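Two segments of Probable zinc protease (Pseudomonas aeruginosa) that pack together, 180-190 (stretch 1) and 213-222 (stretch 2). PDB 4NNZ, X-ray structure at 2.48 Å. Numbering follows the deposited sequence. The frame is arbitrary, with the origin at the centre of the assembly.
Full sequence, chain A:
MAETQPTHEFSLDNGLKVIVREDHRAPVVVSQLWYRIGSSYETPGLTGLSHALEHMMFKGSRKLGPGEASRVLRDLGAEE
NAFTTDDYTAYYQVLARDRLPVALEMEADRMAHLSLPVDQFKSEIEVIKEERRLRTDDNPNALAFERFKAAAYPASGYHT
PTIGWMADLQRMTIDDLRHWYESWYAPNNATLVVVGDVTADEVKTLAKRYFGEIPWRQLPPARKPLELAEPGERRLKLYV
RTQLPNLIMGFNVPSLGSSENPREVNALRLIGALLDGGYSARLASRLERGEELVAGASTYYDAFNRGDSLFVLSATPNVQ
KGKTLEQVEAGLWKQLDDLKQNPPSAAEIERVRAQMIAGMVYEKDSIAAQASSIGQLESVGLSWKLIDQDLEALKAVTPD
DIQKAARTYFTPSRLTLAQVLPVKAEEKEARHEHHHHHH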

# COMPACT_ATOMS: atom_id res chain seq x y z
N TRP A 180 -17.20 7.83 -5.30
CA TRP A 180 -16.93 6.43 -5.41
C TRP A 180 -18.12 5.75 -6.00
O TRP A 180 -17.98 4.84 -6.77
CB TRP A 180 -16.56 5.89 -4.05
CG TRP A 180 -15.84 4.62 -4.04
CD1 TRP A 180 -16.32 3.45 -3.66
CD2 TRP A 180 -14.48 4.38 -4.39
NE1 TRP A 180 -15.40 2.49 -3.76
CE2 TRP A 180 -14.24 3.03 -4.20
CE3 TRP A 180 -13.44 5.17 -4.85
CZ2 TRP A 180 -13.04 2.46 -4.44
CZ3 TRP A 180 -12.27 4.61 -5.09
CH2 TRP A 180 -12.07 3.26 -4.89
N TYR A 181 -19.30 6.17 -5.60
CA TYR A 181 -20.49 5.59 -6.15
C TYR A 181 -20.58 5.88 -7.63
O TYR A 181 -20.84 5.01 -8.40
CB TYR A 181 -21.73 6.08 -5.41
CG TYR A 181 -23.00 5.78 -6.12
CD1 TYR A 181 -23.38 6.52 -7.20
CD2 TYR A 181 -23.81 4.75 -5.74
CE1 TYR A 181 -24.52 6.25 -7.89
CE2 TYR A 181 -24.97 4.48 -6.41
CZ TYR A 181 -25.31 5.24 -7.49
OH TYR A 181 -26.45 5.00 -8.17
N GLU A 182 -20.30 7.11 -8.00
CA GLU A 182 -20.37 7.52 -9.37
C GLU A 182 -19.41 6.78 -10.23
O GLU A 182 -19.71 6.48 -11.35
CB GLU A 182 -19.99 8.98 -9.48
CG GLU A 182 -21.14 9.93 -9.35
CD GLU A 182 -20.69 11.33 -9.04
OE1 GLU A 182 -19.52 11.52 -8.70
OE2 GLU A 182 -21.51 12.24 -9.14
N SER A 183 -18.21 6.61 -9.73
CA SER A 183 -17.18 5.99 -10.49
C SER A 183 -17.38 4.54 -10.78
O SER A 183 -17.08 4.10 -11.83
CB SER A 183 -15.85 6.20 -9.81
OG SER A 183 -15.82 7.46 -9.25
N TRP A 184 -17.83 3.79 -9.80
CA TRP A 184 -17.77 2.36 -9.87
C TRP A 184 -19.06 1.60 -9.90
O TRP A 184 -19.08 0.48 -10.33
CB TRP A 184 -16.95 1.83 -8.72
CG TRP A 184 -15.59 2.28 -8.69
CD1 TRP A 184 -15.06 3.11 -7.80
CD2 TRP A 184 -14.53 1.88 -9.54
NE1 TRP A 184 -13.75 3.29 -8.04
CE2 TRP A 184 -13.40 2.53 -9.11
CE3 TRP A 184 -14.43 1.04 -10.63
CZ2 TRP A 184 -12.21 2.38 -9.72
CZ3 TRP A 184 -13.26 0.90 -11.22
CH2 TRP A 184 -12.16 1.56 -10.78
N TYR A 185 -20.12 2.18 -9.41
CA TYR A 185 -21.37 1.49 -9.40
C TYR A 185 -22.06 1.73 -10.70
O TYR A 185 -22.94 2.54 -10.80
CB TYR A 185 -22.22 1.97 -8.24
CG TYR A 185 -22.03 1.18 -7.00
CD1 TYR A 185 -20.80 1.06 -6.41
CD2 TYR A 185 -23.08 0.54 -6.43
CE1 TYR A 185 -20.63 0.32 -5.27
CE2 TYR A 185 -22.91 -0.19 -5.29
CZ TYR A 185 -21.69 -0.30 -4.73
OH TYR A 185 -21.55 -1.03 -3.61
N ALA A 186 -21.62 1.04 -11.71
CA ALA A 186 -22.14 1.27 -13.01
C ALA A 186 -22.45 -0.05 -13.67
O ALA A 186 -21.84 -1.04 -13.37
CB ALA A 186 -21.15 2.05 -13.81
N PRO A 187 -23.35 -0.03 -14.64
CA PRO A 187 -23.86 -1.23 -15.27
C PRO A 187 -22.77 -2.01 -15.94
O PRO A 187 -22.80 -3.20 -15.93
CB PRO A 187 -24.80 -0.68 -16.31
CG PRO A 187 -25.11 0.70 -15.88
CD PRO A 187 -24.36 1.01 -14.64
N ASN A 188 -21.80 -1.31 -16.46
CA ASN A 188 -20.72 -1.97 -17.13
C ASN A 188 -19.66 -2.40 -16.14
O ASN A 188 -18.67 -2.96 -16.51
CB ASN A 188 -20.14 -1.10 -18.23
CG ASN A 188 -19.89 0.31 -17.80
OD1 ASN A 188 -20.80 1.03 -17.46
ND2 ASN A 188 -18.66 0.72 -17.85
N ASN A 189 -19.90 -2.15 -14.87
CA ASN A 189 -19.07 -2.69 -13.83
C ASN A 189 -19.75 -3.76 -13.02
O ASN A 189 -19.30 -4.11 -11.99
CB ASN A 189 -18.58 -1.60 -12.91
CG ASN A 189 -17.29 -1.96 -12.25
OD1 ASN A 189 -16.49 -2.65 -12.80
ND2 ASN A 189 -17.11 -1.50 -11.05
N ALA A 190 -20.86 -4.27 -13.50
CA ALA A 190 -21.69 -5.11 -12.69
C ALA A 190 -22.18 -6.37 -13.36
O ALA A 190 -22.25 -6.46 -14.54
CB ALA A 190 -22.85 -4.32 -12.16
N GLU A 213 -32.48 1.21 -18.82
CA GLU A 213 -32.54 2.64 -18.79
C GLU A 213 -31.25 3.25 -18.35
O GLU A 213 -30.93 4.35 -18.72
CB GLU A 213 -33.66 3.09 -17.85
CG GLU A 213 -34.15 2.05 -16.85
CD GLU A 213 -35.44 1.39 -17.28
OE1 GLU A 213 -36.46 2.10 -17.39
OE2 GLU A 213 -35.44 0.17 -17.50
N ILE A 214 -30.57 2.56 -17.47
CA ILE A 214 -29.38 3.06 -16.85
C ILE A 214 -28.25 3.09 -17.82
O ILE A 214 -27.94 2.13 -18.48
CB ILE A 214 -29.00 2.21 -15.64
CG1 ILE A 214 -30.25 1.85 -14.86
CG2 ILE A 214 -27.97 2.91 -14.81
CD1 ILE A 214 -30.08 1.66 -13.37
N PRO A 215 -27.60 4.33 -17.88
CA PRO A 215 -26.59 4.42 -18.92
C PRO A 215 -25.20 4.03 -18.52
O PRO A 215 -24.84 4.13 -17.39
CB PRO A 215 -26.61 5.87 -19.27
CG PRO A 215 -26.68 6.51 -17.97
CD PRO A 215 -27.67 5.73 -17.22
N TRP A 216 -24.42 3.62 -19.49
CA TRP A 216 -23.05 3.24 -19.34
C TRP A 216 -22.25 4.43 -18.88
O TRP A 216 -22.54 5.53 -19.25
CB TRP A 216 -22.63 2.83 -20.71
CG TRP A 216 -21.33 2.30 -20.90
CD1 TRP A 216 -21.00 1.03 -20.95
CD2 TRP A 216 -20.15 3.04 -21.16
NE1 TRP A 216 -19.68 0.89 -21.18
CE2 TRP A 216 -19.13 2.13 -21.32
CE3 TRP A 216 -19.87 4.39 -21.25
CZ2 TRP A 216 -17.85 2.51 -21.56
CZ3 TRP A 216 -18.62 4.76 -21.48
CH2 TRP A 216 -17.61 3.83 -21.64
N ARG A 217 -21.27 4.20 -18.03
CA ARG A 217 -20.43 5.25 -17.50
C ARG A 217 -19.00 4.85 -17.68
O ARG A 217 -18.69 3.72 -17.47
CB ARG A 217 -20.66 5.43 -16.01
CG ARG A 217 -22.07 5.76 -15.57
CD ARG A 217 -22.09 6.47 -14.22
NE ARG A 217 -22.24 5.57 -13.09
CZ ARG A 217 -23.33 4.87 -12.82
NH1 ARG A 217 -23.62 3.81 -13.55
NH2 ARG A 217 -24.14 5.23 -11.83
N GLN A 218 -18.12 5.77 -18.05
CA GLN A 218 -16.72 5.47 -18.18
C GLN A 218 -16.15 5.15 -16.84
O GLN A 218 -16.48 5.75 -15.85
CB GLN A 218 -15.97 6.63 -18.79
CG GLN A 218 -14.49 6.38 -18.94
CD GLN A 218 -14.15 5.75 -20.25
OE1 GLN A 218 -13.41 4.79 -20.31
NE2 GLN A 218 -14.69 6.29 -21.31
N LEU A 219 -15.28 4.17 -16.81
CA LEU A 219 -14.82 3.66 -15.58
C LEU A 219 -13.44 4.14 -15.40
O LEU A 219 -12.77 4.48 -16.32
CB LEU A 219 -14.82 2.15 -15.62
CG LEU A 219 -15.82 1.42 -14.78
CD1 LEU A 219 -17.14 2.12 -14.84
CD2 LEU A 219 -15.96 0.02 -15.29
N PRO A 220 -12.97 4.11 -14.18
CA PRO A 220 -11.57 4.35 -13.92
C PRO A 220 -10.78 3.15 -14.32
O PRO A 220 -11.34 2.13 -14.61
CB PRO A 220 -11.53 4.52 -12.43
CG PRO A 220 -12.84 5.08 -12.11
CD PRO A 220 -13.78 4.38 -13.00
N PRO A 221 -9.49 3.29 -14.45
CA PRO A 221 -8.66 2.16 -14.83
C PRO A 221 -8.61 1.17 -13.71
O PRO A 221 -8.53 1.55 -12.58
CB PRO A 221 -7.31 2.78 -15.05
CG PRO A 221 -7.43 4.20 -14.69
CD PRO A 221 -8.70 4.42 -13.99
N ALA A 222 -8.69 -0.10 -14.04
CA ALA A 222 -8.60 -1.12 -13.04
C ALA A 222 -7.51 -2.11 -13.36
O ALA A 222 -7.53 -2.72 -14.38
CB ALA A 222 -9.93 -1.84 -12.95

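The apolar centre of this contact is built from Trp184, Leu219 and Pro220. Pro220 lies over one face of the Trp184 indole, its CD 3.9 Å from the centroid of the six-membered ring and only 10° off the normal, a CH-pi contact in which the slightly positive C-H groups beside the proline nitrogen meet the electron-rich ring. Over the same face, Pro220 CB comes within 3.4 Å of Trp184 CH2. The CA-to-CB bond of Trp184 points away from stretch 2, yet chi1 in the m well brings the end of the indole back to it. Leu219 extends the patch: its CD1 is 4.1 Å from Ala186 CB, and its CG is 4.4 Å from Trp184 CE3. Its chi1 of -110° lies between wells. A second, smaller apolar contact forms where Pro187 CG meets Ile214 CG2 at 3.8 Å.

The backbones explain how these groups can meet. Stretch 1 is the end of a helix that gives way at Tyr185 to a turn and a short 3-10 segment, whereas stretch 2 has no regular structure and runs past it in the reverse sense: Ser183 is nearest Leu219, Ala186 nearest Arg217 and Pro187 nearest Trp216, at CA-CA distances of 6.1 to 6.2 Å. Within stretch 1, Asn189 ND2 donates to Trp184 O at 2.9 Å, tying the turn back to the last helical residue.

Toward the polar edge, a helix end leaves carbonyls without their usual helical donors, and Arg217 exploits this. Its NE donates to Glu182 O at 3.2 Å. Tyr185 O sits over one face of the guanidinium, 3.1 Å from Arg217 NH1, but the angle is too poor for a hydrogen bond; proximity of a carbonyl to a cation is not enough when the N-H bonds point elsewhere. The packing here is tight, with Ala186 CB 3.0 Å from Arg217 NH1.

Asn188 supplies the most economical rule. Its amide reads the backbone of Arg217 at both ends, accepting from Arg217 N through OD1 at 3.3 Å and donating from ND2 to Arg217 O at 3.0 Å, with angles of 170° and 157°. One side chain thus meets both backbone polar groups of a residue in a segment without regular secondary structure. The same amide lies over one face of the Trp216 ring, Asn188 CG being 3.4 Å from Trp216 CD1, so an exposed indole covers the polar pairing.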